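Local coordinates for protein ArtJ (PDB 2PVU) that binds the basic amino acids arginine, lysine and histidine and probably delivers them to its cognate ATP-binding cassette transporter, at residues K148-N154 / H171-T177; A127-V133 / D191-N197; A51-F55 / D196-E202. One frame throughout, in Å; residues are numbered along the deposited sequence.

Contact 1 of 3, residues K148-N154 / H171-T177. With LYS (lysine), chain E.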
loop_
_atom_site.group_PDB
_atom_site.type_symbol
_atom_site.label_atom_id
_atom_site.label_comp_id
_atom_site.label_asym_id
_atom_site.label_seq_id
_atom_site.Cartn_x
_atom_site.Cartn_y
_atom_site.Cartn_z
ATOM N N LYS A 148 1.183 -16.473 18.895
ATOM C CA LYS A 148 0.067 -15.526 18.966
ATOM C C LYS A 148 -0.685 -15.452 17.640
ATOM O O LYS A 148 -0.169 -15.847 16.602
ATOM C CB LYS A 148 0.569 -14.125 19.330
ATOM C CG LYS A 148 1.263 -14.043 20.706
ATOM C CD LYS A 148 1.542 -12.572 21.082
ATOM C CE LYS A 148 2.382 -12.438 22.369
ATOM N NZ LYS A 148 1.523 -12.796 23.523
ATOM N N THR A 149 -1.895 -14.912 17.665
ATOM C CA THR A 149 -2.679 -14.841 16.432
ATOM C C THR A 149 -2.398 -13.510 15.772
ATOM O O THR A 149 -2.415 -12.475 16.441
ATOM C CB THR A 149 -4.150 -14.972 16.724
ATOM O OG1 THR A 149 -4.488 -13.985 17.702
ATOM C CG2 THR A 149 -4.422 -16.330 17.359
ATOM N N ILE A 150 -2.119 -13.539 14.465
ATOM C CA ILE A 150 -1.695 -12.344 13.741
ATOM C C ILE A 150 -2.713 -12.064 12.627
ATOM O O ILE A 150 -3.010 -12.930 11.830
ATOM C CB ILE A 150 -0.275 -12.523 13.110
ATOM C CG1 ILE A 150 0.758 -12.876 14.192
ATOM C CG2 ILE A 150 0.202 -11.250 12.418
ATOM C CD1 ILE A 150 2.019 -13.451 13.615
ATOM N N GLY A 151 -3.219 -10.841 12.553
ATOM C CA GLY A 151 -4.081 -10.492 11.460
ATOM C C GLY A 151 -3.297 -9.780 10.359
ATOM O O GLY A 151 -2.437 -8.940 10.641
ATOM N N VAL A 152 -3.610 -10.118 9.103
ATOM C CA VAL A 152 -2.977 -9.483 7.941
ATOM C C VAL A 152 -4.008 -9.334 6.843
ATOM O O VAL A 152 -5.038 -10.032 6.835
ATOM C CB VAL A 152 -1.812 -10.335 7.364
ATOM C CG1 VAL A 152 -0.616 -10.367 8.338
ATOM C CG2 VAL A 152 -2.302 -11.762 7.002
ATOM N N GLN A 153 -3.713 -8.458 5.890
ATOM C CA GLN A 153 -4.496 -8.447 4.670
ATOM C C GLN A 153 -3.995 -9.568 3.748
ATOM O O GLN A 153 -2.770 -9.821 3.646
ATOM C CB GLN A 153 -4.480 -7.088 3.987
ATOM C CG GLN A 153 -5.294 -7.077 2.675
ATOM C CD GLN A 153 -5.394 -5.691 2.060
ATOM O OE1 GLN A 153 -4.586 -4.803 2.357
ATOM N NE2 GLN A 153 -6.365 -5.511 1.183
ATOM N N ASN A 154 -4.945 -10.303 3.180
ATOM C CA ASN A 154 -4.620 -11.433 2.290
ATOM C C ASN A 154 -3.627 -11.004 1.209
ATOM O O ASN A 154 -3.766 -9.925 0.641
ATOM C CB ASN A 154 -5.884 -11.924 1.589
ATOM C CG ASN A 154 -5.650 -13.196 0.821
ATOM O OD1 ASN A 154 -5.255 -14.204 1.398
ATOM N ND2 ASN A 154 -5.902 -13.161 -0.491
ATOM N N HIS A 171 -2.865 -19.706 12.802
ATOM C CA HIS A 171 -2.625 -18.515 13.625
ATOM C C HIS A 171 -2.507 -17.209 12.825
ATOM O O HIS A 171 -2.595 -16.116 13.381
ATOM C CB HIS A 171 -1.419 -18.685 14.551
ATOM C CG HIS A 171 -1.678 -19.611 15.702
ATOM N ND1 HIS A 171 -0.677 -20.054 16.544
ATOM C CD2 HIS A 171 -2.816 -20.221 16.119
ATOM C CE1 HIS A 171 -1.195 -20.866 17.450
ATOM N NE2 HIS A 171 -2.489 -20.988 17.212
ATOM N N ILE A 172 -2.315 -17.326 11.523
ATOM C CA ILE A 172 -2.256 -16.162 10.671
ATOM C C ILE A 172 -3.648 -16.015 10.093
ATOM O O ILE A 172 -4.126 -16.893 9.382
ATOM C CB ILE A 172 -1.187 -16.330 9.570
ATOM C CG1 ILE A 172 0.196 -16.486 10.243
ATOM C CG2 ILE A 172 -1.277 -15.167 8.554
ATOM C CD1 ILE A 172 1.329 -16.777 9.273
ATOM N N LYS A 173 -4.323 -14.943 10.464
ATOM C CA LYS A 173 -5.676 -14.724 10.011
ATOM C C LYS A 173 -5.655 -13.694 8.881
ATOM O O LYS A 173 -5.081 -12.614 9.028
ATOM C CB LYS A 173 -6.562 -14.213 11.143
ATOM C CG LYS A 173 -6.483 -15.020 12.452
ATOM C CD LYS A 173 -7.116 -16.364 12.272
ATOM C CE LYS A 173 -7.318 -17.090 13.598
ATOM N NZ LYS A 173 -7.684 -18.496 13.238
ATOM N N LYS A 174 -6.295 -14.032 7.767
ATOM C CA LYS A 174 -6.191 -13.222 6.550
ATOM C C LYS A 174 -7.512 -12.541 6.244
ATOM O O LYS A 174 -8.579 -13.217 6.284
ATOM C CB LYS A 174 -5.765 -14.106 5.364
ATOM C CG LYS A 174 -4.434 -14.825 5.523
ATOM C CD LYS A 174 -4.337 -15.948 4.499
ATOM C CE LYS A 174 -3.053 -16.746 4.619
ATOM N NZ LYS A 174 -2.871 -17.379 5.943
ATOM N N PHE A 175 -7.470 -11.239 5.933
ATOM C CA PHE A 175 -8.682 -10.455 5.660
ATOM C C PHE A 175 -8.604 -9.751 4.308
ATOM O O PHE A 175 -7.512 -9.465 3.832
ATOM C CB PHE A 175 -8.898 -9.448 6.790
ATOM C CG PHE A 175 -8.933 -10.121 8.138
ATOM C CD1 PHE A 175 -10.049 -10.836 8.532
ATOM C CD2 PHE A 175 -7.803 -10.159 8.924
ATOM C CE1 PHE A 175 -10.064 -11.487 9.759
ATOM C CE2 PHE A 175 -7.792 -10.817 10.154
ATOM C CZ PHE A 175 -8.943 -11.503 10.550
ATOM N N GLU A 176 -9.753 -9.476 3.693
ATOM C CA GLU A 176 -9.728 -8.899 2.334
ATOM C C GLU A 176 -9.334 -7.426 2.327
ATOM O O GLU A 176 -8.885 -6.925 1.287
ATOM C CB GLU A 176 -11.105 -9.104 1.637
ATOM C CG GLU A 176 -11.194 -8.557 0.218
ATOM C CD GLU A 176 -10.115 -9.076 -0.709
ATOM O OE1 GLU A 176 -9.618 -10.232 -0.543
ATOM O OE2 GLU A 176 -9.796 -8.308 -1.644
ATOM N N THR A 177 -9.497 -6.743 3.468
ATOM C CA THR A 177 -8.964 -5.363 3.641
ATOM C C THR A 177 -8.117 -5.273 4.898
ATOM O O THR A 177 -8.352 -6.017 5.884
ATOM C CB THR A 177 -10.067 -4.318 3.726
ATOM O OG1 THR A 177 -10.896 -4.567 4.869
ATOM C CG2 THR A 177 -10.942 -4.321 2.465
HETATM N N LYS E . 2.581 -2.855 0.619
HETATM C CA LYS E . 1.993 -4.178 1.014
HETATM C C LYS E . 1.918 -5.089 -0.219
HETATM O O LYS E . 1.595 -6.262 -0.102
HETATM C CB LYS E . 0.591 -3.986 1.582
HETATM C CG LYS E . -0.357 -3.303 0.566
HETATM C CD LYS E . -1.838 -3.554 0.920
HETATM C CE LYS E . -2.704 -2.488 0.265
HETATM N NZ LYS E . -4.219 -2.818 0.431
HETATM O OXT LYS E . 2.165 -4.649 -1.363
#
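The amide of Gln153 reaches past the end of strand 172-175 and gives its N-H to the chain there. NE2 of Gln153 bonds O of Glu176 at 2.9 Å. The bond is bent, 143° at the hydrogen, and NE2 lies above the plane of that carbonyl. An extended side chain, with CG anti to the backbone N (chi1 179°), carries the amide this far. Its other end faces the bound lysine, whose NZ donates to OE1 of Gln153 at 2.8 Å. Asp49 also takes a bond from NE2, and Thr178 bonds OE1. Both ends of the amide are thus gripped, which should fix its flip and leave OE1 turned to the ligand ammonium.

Further back, the ring of Phe175 meets Gly151 edge-on. CE2 of Phe175 comes 3.9 Å from CA of Gly151, which sits at the ring edge and in its plane. Gly151 has no side chain, so the ring edge can come close to the strand. On the face that carries Val152 and Ile172, CG2 of Val152 meets CG2 of Ile172 at 3.9 Å, the two side chains crossing obliquely. CG2 of Val152 also touches CG of Lys174.

The backbones pair as parallel strands. N of Ile150 bonds O of His171 at 2.8 Å, and N of Asn154 closes the far end on O of Phe175, also at 2.8 Å.

Strands 150-153 and 172-175 belong to a beta-alpha-beta unit whose crossover is helix 157-166. That helix covers the face of Ile150, Val152, Ile172 and Lys174. Helix 178-186, begun by the N-cap Thr177, packs on Phe175, and strand 192-196 pairs with the other edge of strand 150-153.

Contact 2 of 3, residues A127-V133 / D191-N197. With LYS (lysine), chain E.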
loop_
_atom_site.group_PDB
_atom_site.type_symbol
_atom_site.label_atom_id
_atom_site.label_comp_id
_atom_site.label_asym_id
_atom_site.label_seq_id
_atom_site.Cartn_x
_atom_site.Cartn_y
_atom_site.Cartn_z
ATOM N N ALA A 127 8.790 2.106 2.412
ATOM C CA ALA A 127 7.977 1.697 3.564
ATOM C C ALA A 127 8.579 0.471 4.255
ATOM O O ALA A 127 9.564 -0.090 3.789
ATOM C CB ALA A 127 6.537 1.372 3.061
ATOM N N THR A 128 7.945 0.049 5.363
ATOM C CA THR A 128 8.329 -1.191 5.989
ATOM C C THR A 128 7.079 -1.726 6.704
ATOM O O THR A 128 6.178 -0.967 7.024
ATOM C CB THR A 128 9.490 -0.990 7.016
ATOM O OG1 THR A 128 9.824 -2.250 7.599
ATOM C CG2 THR A 128 9.091 -0.015 8.122
ATOM N N GLN A 129 7.049 -3.024 6.925
ATOM C CA GLN A 129 6.011 -3.596 7.780
ATOM C C GLN A 129 6.325 -3.186 9.227
ATOM O O GLN A 129 7.493 -3.017 9.604
ATOM C CB GLN A 129 5.990 -5.125 7.691
ATOM C CG GLN A 129 5.591 -5.673 6.367
ATOM C CD GLN A 129 4.294 -5.041 5.852
ATOM O OE1 GLN A 129 3.184 -5.310 6.352
ATOM N NE2 GLN A 129 4.436 -4.198 4.868
ATOM N N VAL A 130 5.269 -3.084 10.027
ATOM C CA VAL A 130 5.414 -2.848 11.457
ATOM C C VAL A 130 4.376 -3.716 12.126
ATOM O O VAL A 130 3.505 -4.253 11.466
ATOM C CB VAL A 130 5.164 -1.343 11.804
ATOM C CG1 VAL A 130 6.232 -0.399 11.166
ATOM C CG2 VAL A 130 3.796 -0.943 11.397
ATOM N N ILE A 131 4.420 -3.770 13.450
ATOM C CA ILE A 131 3.406 -4.479 14.226
ATOM C C ILE A 131 2.481 -3.477 14.897
ATOM O O ILE A 131 2.925 -2.506 15.529
ATOM C CB ILE A 131 4.076 -5.343 15.293
ATOM C CG1 ILE A 131 5.011 -6.341 14.633
ATOM C CG2 ILE A 131 3.042 -6.111 16.193
ATOM C CD1 ILE A 131 6.135 -6.815 15.572
ATOM N N LEU A 132 1.188 -3.709 14.751
ATOM C CA LEU A 132 0.193 -2.898 15.407
ATOM C C LEU A 132 -0.445 -3.754 16.524
ATOM O O LEU A 132 -0.880 -4.862 16.274
ATOM C CB LEU A 132 -0.870 -2.468 14.383
ATOM C CG LEU A 132 -2.000 -1.559 14.847
ATOM C CD1 LEU A 132 -1.525 -0.153 15.196
ATOM C CD2 LEU A 132 -3.024 -1.492 13.745
ATOM N N VAL A 133 -0.484 -3.220 17.731
ATOM C CA VAL A 133 -1.007 -3.939 18.907
ATOM C C VAL A 133 -1.804 -2.977 19.792
ATOM O O VAL A 133 -1.717 -1.761 19.641
ATOM C CB VAL A 133 0.137 -4.563 19.784
ATOM C CG1 VAL A 133 0.817 -5.757 19.084
ATOM C CG2 VAL A 133 1.174 -3.502 20.244
ATOM N N ASP A 191 -4.249 -10.897 18.127
ATOM C CA ASP A 191 -3.319 -10.331 19.138
ATOM C C ASP A 191 -2.466 -9.187 18.561
ATOM O O ASP A 191 -1.938 -8.355 19.308
ATOM C CB ASP A 191 -2.370 -11.414 19.641
ATOM C CG ASP A 191 -3.085 -12.550 20.331
ATOM O OD1 ASP A 191 -4.009 -12.268 21.113
ATOM O OD2 ASP A 191 -2.712 -13.720 20.102
ATOM N N ALA A 192 -2.340 -9.141 17.239
ATOM C CA ALA A 192 -1.469 -8.186 16.569
ATOM C C ALA A 192 -1.839 -8.182 15.100
ATOM O O ALA A 192 -2.365 -9.188 14.574
ATOM C CB ALA A 192 -0.003 -8.623 16.714
ATOM N N VAL A 193 -1.529 -7.062 14.441
ATOM C CA VAL A 193 -1.677 -6.922 12.977
ATOM C C VAL A 193 -0.313 -6.532 12.403
ATOM O O VAL A 193 0.445 -5.715 13.020
ATOM C CB VAL A 193 -2.776 -5.869 12.637
ATOM C CG1 VAL A 193 -2.697 -5.414 11.110
ATOM C CG2 VAL A 193 -4.168 -6.462 12.937
ATOM N N ILE A 194 0.057 -7.130 11.272
ATOM C CA ILE A 194 1.279 -6.673 10.590
ATOM C C ILE A 194 0.801 -5.949 9.341
ATOM O O ILE A 194 0.076 -6.521 8.504
ATOM C CB ILE A 194 2.249 -7.812 10.257
ATOM C CG1 ILE A 194 2.735 -8.483 11.563
ATOM C CG2 ILE A 194 3.467 -7.280 9.449
ATOM C CD1 ILE A 194 3.582 -9.756 11.332
ATOM N N THR A 195 1.178 -4.685 9.250
ATOM C CA THR A 195 0.816 -3.850 8.090
ATOM C C THR A 195 1.874 -2.777 7.839
ATOM O O THR A 195 2.866 -2.724 8.539
ATOM C CB THR A 195 -0.604 -3.242 8.227
ATOM O OG1 THR A 195 -1.026 -2.716 6.948
ATOM C CG2 THR A 195 -0.646 -2.158 9.315
ATOM N N ASP A 196 1.605 -1.887 6.878
ATOM C CA ASP A 196 2.616 -0.917 6.429
ATOM C C ASP A 196 2.742 0.215 7.419
ATOM O O ASP A 196 1.735 0.644 8.006
ATOM C CB ASP A 196 2.235 -0.375 5.039
ATOM C CG ASP A 196 2.339 -1.426 3.932
ATOM O OD1 ASP A 196 2.061 -2.597 4.203
ATOM O OD2 ASP A 196 2.667 -1.094 2.768
ATOM N N ASN A 197 3.972 0.725 7.563
ATOM C CA ASN A 197 4.277 1.716 8.583
ATOM C C ASN A 197 3.380 2.958 8.534
ATOM O O ASN A 197 2.934 3.395 9.589
ATOM C CB ASN A 197 5.767 2.125 8.581
ATOM C CG ASN A 197 6.170 2.824 7.295
ATOM O OD1 ASN A 197 6.095 2.248 6.220
ATOM N ND2 ASN A 197 6.569 4.077 7.405
HETATM N N LYS E . 2.581 -2.855 0.619
HETATM C CA LYS E . 1.993 -4.178 1.014
HETATM C C LYS E . 1.918 -5.089 -0.219
HETATM O O LYS E . 1.595 -6.262 -0.102
HETATM C CB LYS E . 0.591 -3.986 1.582
HETATM C CG LYS E . -0.357 -3.303 0.566
HETATM C CD LYS E . -1.838 -3.554 0.920
HETATM C CE LYS E . -2.704 -2.488 0.265
HETATM N NZ LYS E . -4.219 -2.818 0.431
HETATM O OXT LYS E . 2.165 -4.649 -1.363
#
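Gln129 turns back at chi2 (-50°), and Asp196 holds CG anti to its carbonyl carbon; together these bring amide and carboxylate into bonding range. The setting is an antiparallel strand pair in the mixed sheet of a periplasmic-binding-protein fold, family 3 of the extracellular solute-binding proteins. NE2 of Gln129 donates to OD1 of Asp196 at 2.9 Å. The bond is straight, 164° at the hydrogen, and lies in the amide plane. The carboxylate is turned nearly square to the amide, 82° between planes, and OD1 is met from above its own plane. OD2 is the ligand's oxygen: it accepts from N of the bound lysine at 2.8 Å and also bonds the hydroxyl of Tyr226. NE2 of Gln129 also bonds Glu224. Held this way, Gln129 is a second-shell residue that probably steadies the carboxylate.

The strands themselves are joined by main-chain bonds. Leu132 and Val193 form a hydrogen-bonded pair, and Val130 and Thr195 another, where the bond from N of Thr195 to O of Val130 is the longer at 3.2 Å. Helix 178-186 packs on the face of Leu132 and Val193. On the opposite face CG2 of Ile131 meets CB of Ala192 at 4.0 Å.

Where strand 192-196 gives way to helix 197-206, Asn197 holds Thr128 by both chain and side chain. N of Asn197 bonds O of Thr128, while CB of Asn197 rests 3.6 Å from CG1 of Val130. OD1 of Asn197 accepts from N of Thr128 at 3.0 Å, with the donor above the carbonyl plane.

Contact 3 of 3, residues A51-F55 / D196-E202. With LYS (lysine), chain E.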
loop_
_atom_site.group_PDB
_atom_site.type_symbol
_atom_site.label_atom_id
_atom_site.label_comp_id
_atom_site.label_asym_id
_atom_site.label_seq_id
_atom_site.Cartn_x
_atom_site.Cartn_y
_atom_site.Cartn_z
ATOM N N ALA A 51 -9.126 1.159 0.835
ATOM C CA ALA A 51 -9.352 0.881 2.256
ATOM C C ALA A 51 -8.002 0.860 2.947
ATOM O O ALA A 51 -7.664 -0.116 3.683
ATOM C CB ALA A 51 -10.108 -0.485 2.425
ATOM N N PHE A 52 -7.181 1.892 2.684
ATOM C CA PHE A 52 -5.729 1.849 3.040
ATOM C C PHE A 52 -5.234 3.294 3.251
ATOM O O PHE A 52 -4.273 3.773 2.603
ATOM C CB PHE A 52 -4.950 1.124 1.925
ATOM C CG PHE A 52 -3.663 0.478 2.374
ATOM C CD1 PHE A 52 -2.452 0.893 1.823
ATOM C CD2 PHE A 52 -3.667 -0.545 3.351
ATOM C CE1 PHE A 52 -1.230 0.284 2.210
ATOM C CE2 PHE A 52 -2.466 -1.155 3.756
ATOM C CZ PHE A 52 -1.238 -0.734 3.174
ATOM N N ALA A 53 -5.906 3.988 4.162
ATOM C CA ALA A 53 -5.499 5.357 4.511
ATOM C C ALA A 53 -4.073 5.316 5.067
ATOM O O ALA A 53 -3.764 4.451 5.888
ATOM C CB ALA A 53 -6.454 5.979 5.538
ATOM N N PRO A 54 -3.214 6.288 4.694
ATOM C CA PRO A 54 -3.500 7.522 3.958
ATOM C C PRO A 54 -3.316 7.439 2.434
ATOM O O PRO A 54 -3.423 8.459 1.750
ATOM C CB PRO A 54 -2.445 8.474 4.498
ATOM C CG PRO A 54 -1.234 7.595 4.682
ATOM C CD PRO A 54 -1.801 6.219 5.113
ATOM N N PHE A 55 -3.039 6.252 1.913
ATOM C CA PHE A 55 -2.729 6.108 0.474
ATOM C C PHE A 55 -3.965 6.168 -0.412
ATOM O O PHE A 55 -4.005 6.910 -1.414
ATOM C CB PHE A 55 -1.914 4.816 0.261
ATOM C CG PHE A 55 -0.584 4.874 0.969
ATOM C CD1 PHE A 55 0.446 5.650 0.438
ATOM C CD2 PHE A 55 -0.398 4.224 2.189
ATOM C CE1 PHE A 55 1.696 5.809 1.121
ATOM C CE2 PHE A 55 0.846 4.309 2.865
ATOM C CZ PHE A 55 1.884 5.136 2.337
ATOM N N ASP A 196 1.605 -1.887 6.878
ATOM C CA ASP A 196 2.616 -0.917 6.429
ATOM C C ASP A 196 2.742 0.215 7.419
ATOM O O ASP A 196 1.735 0.644 8.006
ATOM C CB ASP A 196 2.235 -0.375 5.039
ATOM C CG ASP A 196 2.339 -1.426 3.932
ATOM O OD1 ASP A 196 2.061 -2.597 4.203
ATOM O OD2 ASP A 196 2.667 -1.094 2.768
ATOM N N ASN A 197 3.972 0.725 7.563
ATOM C CA ASN A 197 4.277 1.716 8.583
ATOM C C ASN A 197 3.380 2.958 8.534
ATOM O O ASN A 197 2.934 3.395 9.589
ATOM C CB ASN A 197 5.767 2.125 8.581
ATOM C CG ASN A 197 6.170 2.824 7.295
ATOM O OD1 ASN A 197 6.095 2.248 6.220
ATOM N ND2 ASN A 197 6.569 4.077 7.405
ATOM N N ALA A 198 3.150 3.542 7.344
ATOM C CA ALA A 198 2.394 4.834 7.323
ATOM C C ALA A 198 0.932 4.595 7.632
ATOM O O ALA A 198 0.253 5.464 8.188
ATOM C CB ALA A 198 2.562 5.548 5.949
ATOM N N VAL A 199 0.443 3.398 7.285
ATOM C CA VAL A 199 -0.941 3.022 7.554
ATOM C C VAL A 199 -1.141 2.818 9.061
ATOM O O VAL A 199 -2.061 3.384 9.657
ATOM C CB VAL A 199 -1.350 1.768 6.775
ATOM C CG1 VAL A 199 -2.729 1.291 7.225
ATOM C CG2 VAL A 199 -1.347 2.101 5.264
ATOM N N ALA A 200 -0.267 2.044 9.687
ATOM C CA ALA A 200 -0.341 1.860 11.161
ATOM C C ALA A 200 -0.173 3.180 11.911
ATOM O O ALA A 200 -0.944 3.511 12.810
ATOM C CB ALA A 200 0.700 0.850 11.637
ATOM N N ASN A 201 0.837 3.949 11.522
ATOM C CA ASN A 201 1.121 5.210 12.185
ATOM C C ASN A 201 -0.024 6.196 12.095
ATOM O O ASN A 201 -0.345 6.867 13.090
ATOM C CB ASN A 201 2.403 5.837 11.630
ATOM C CG ASN A 201 3.660 5.162 12.163
ATOM O OD1 ASN A 201 3.680 4.640 13.288
ATOM N ND2 ASN A 201 4.717 5.218 11.393
ATOM N N GLU A 202 -0.650 6.288 10.921
ATOM C CA GLU A 202 -1.754 7.249 10.743
ATOM C C GLU A 202 -3.013 6.772 11.486
ATOM O O GLU A 202 -3.742 7.575 12.027
ATOM C CB GLU A 202 -2.048 7.508 9.258
ATOM C CG GLU A 202 -3.520 7.888 9.008
ATOM C CD GLU A 202 -3.730 8.955 7.946
ATOM O OE1 GLU A 202 -2.953 9.945 7.951
ATOM O OE2 GLU A 202 -4.685 8.813 7.136
HETATM N N LYS E . 2.581 -2.855 0.619
HETATM C CA LYS E . 1.993 -4.178 1.014
HETATM C C LYS E . 1.918 -5.089 -0.219
HETATM O O LYS E . 1.595 -6.262 -0.102
HETATM C CB LYS E . 0.591 -3.986 1.582
HETATM C CG LYS E . -0.357 -3.303 0.566
HETATM C CD LYS E . -1.838 -3.554 0.920
HETATM C CE LYS E . -2.704 -2.488 0.265
HETATM N NZ LYS E . -4.219 -2.818 0.431
HETATM O OXT LYS E . 2.165 -4.649 -1.363
HETATM O O HOH W 1 -4.307 4.385 8.494
#
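Phe52 lays one ring face over CG2 of Val199. The methyl sits 3.5 Å from the ring centroid and 12° off the normal, a CH-pi contact. On the opposite face, CE of the bound lysine lies over the ring centre, 3.5 Å above the plane. The ring is therefore a flat spacer between ligand and helix. With CG roughly anti to the backbone N (chi1 -154°), Phe52 swings its ring in toward the ligand. CG of Asp196 stands at the ring edge, 3.7 Å from CZ of Phe52.

The same Val199 methyl touches Phe55 at a ring edge, in plane, with CD2 of Phe55 3.9 Å away. CB of Ala198 lies 3.7 Å from CZ of Phe55.

In the two-lobed fold of solute-binding proteins, with the ligand held between the lobes, this contact brings the loop after strand 44-48 against the first turns of helix 197-206. Both Phe52 and Asp196 belong to the lysine pocket. Helix 252-261 closes over Pro54, Phe55 and Ala198 through Phe261.

A cis peptide joins Ala53 to Pro54. CD of Pro54 rests 3.8 Å from O of Ala198 in the first turn of the helix, and its CB meets OE2 of Glu202 at 3.5 Å. A water donates to O of Ala53 and to O of Val199, each at 2.7 Å, bridging loop and helix.

All three contacts touch the one bound lysine. Contact 1 meets its side-chain ammonium and contact 2 its alpha-amino group, while contact 3 covers the aliphatic chain between. The centres of contacts 1 and 2 lie about 11 Å apart in one sheet, where N of Gly151 meets O of Ala192 at 2.7 Å. Contacts 2 and 3 share Asp196 and Asn197, and their centres are about 10 Å apart. There CB of Ala200 packs 3.6 Å from CG2 of Val130. Contacts 1 and 3 are farther apart, about 16 Å between centres, and touch through CG2 of Thr177 and CB of Ala51. Arg114, Gly107, Thr109 and Thr157 add further bonds to the ligand.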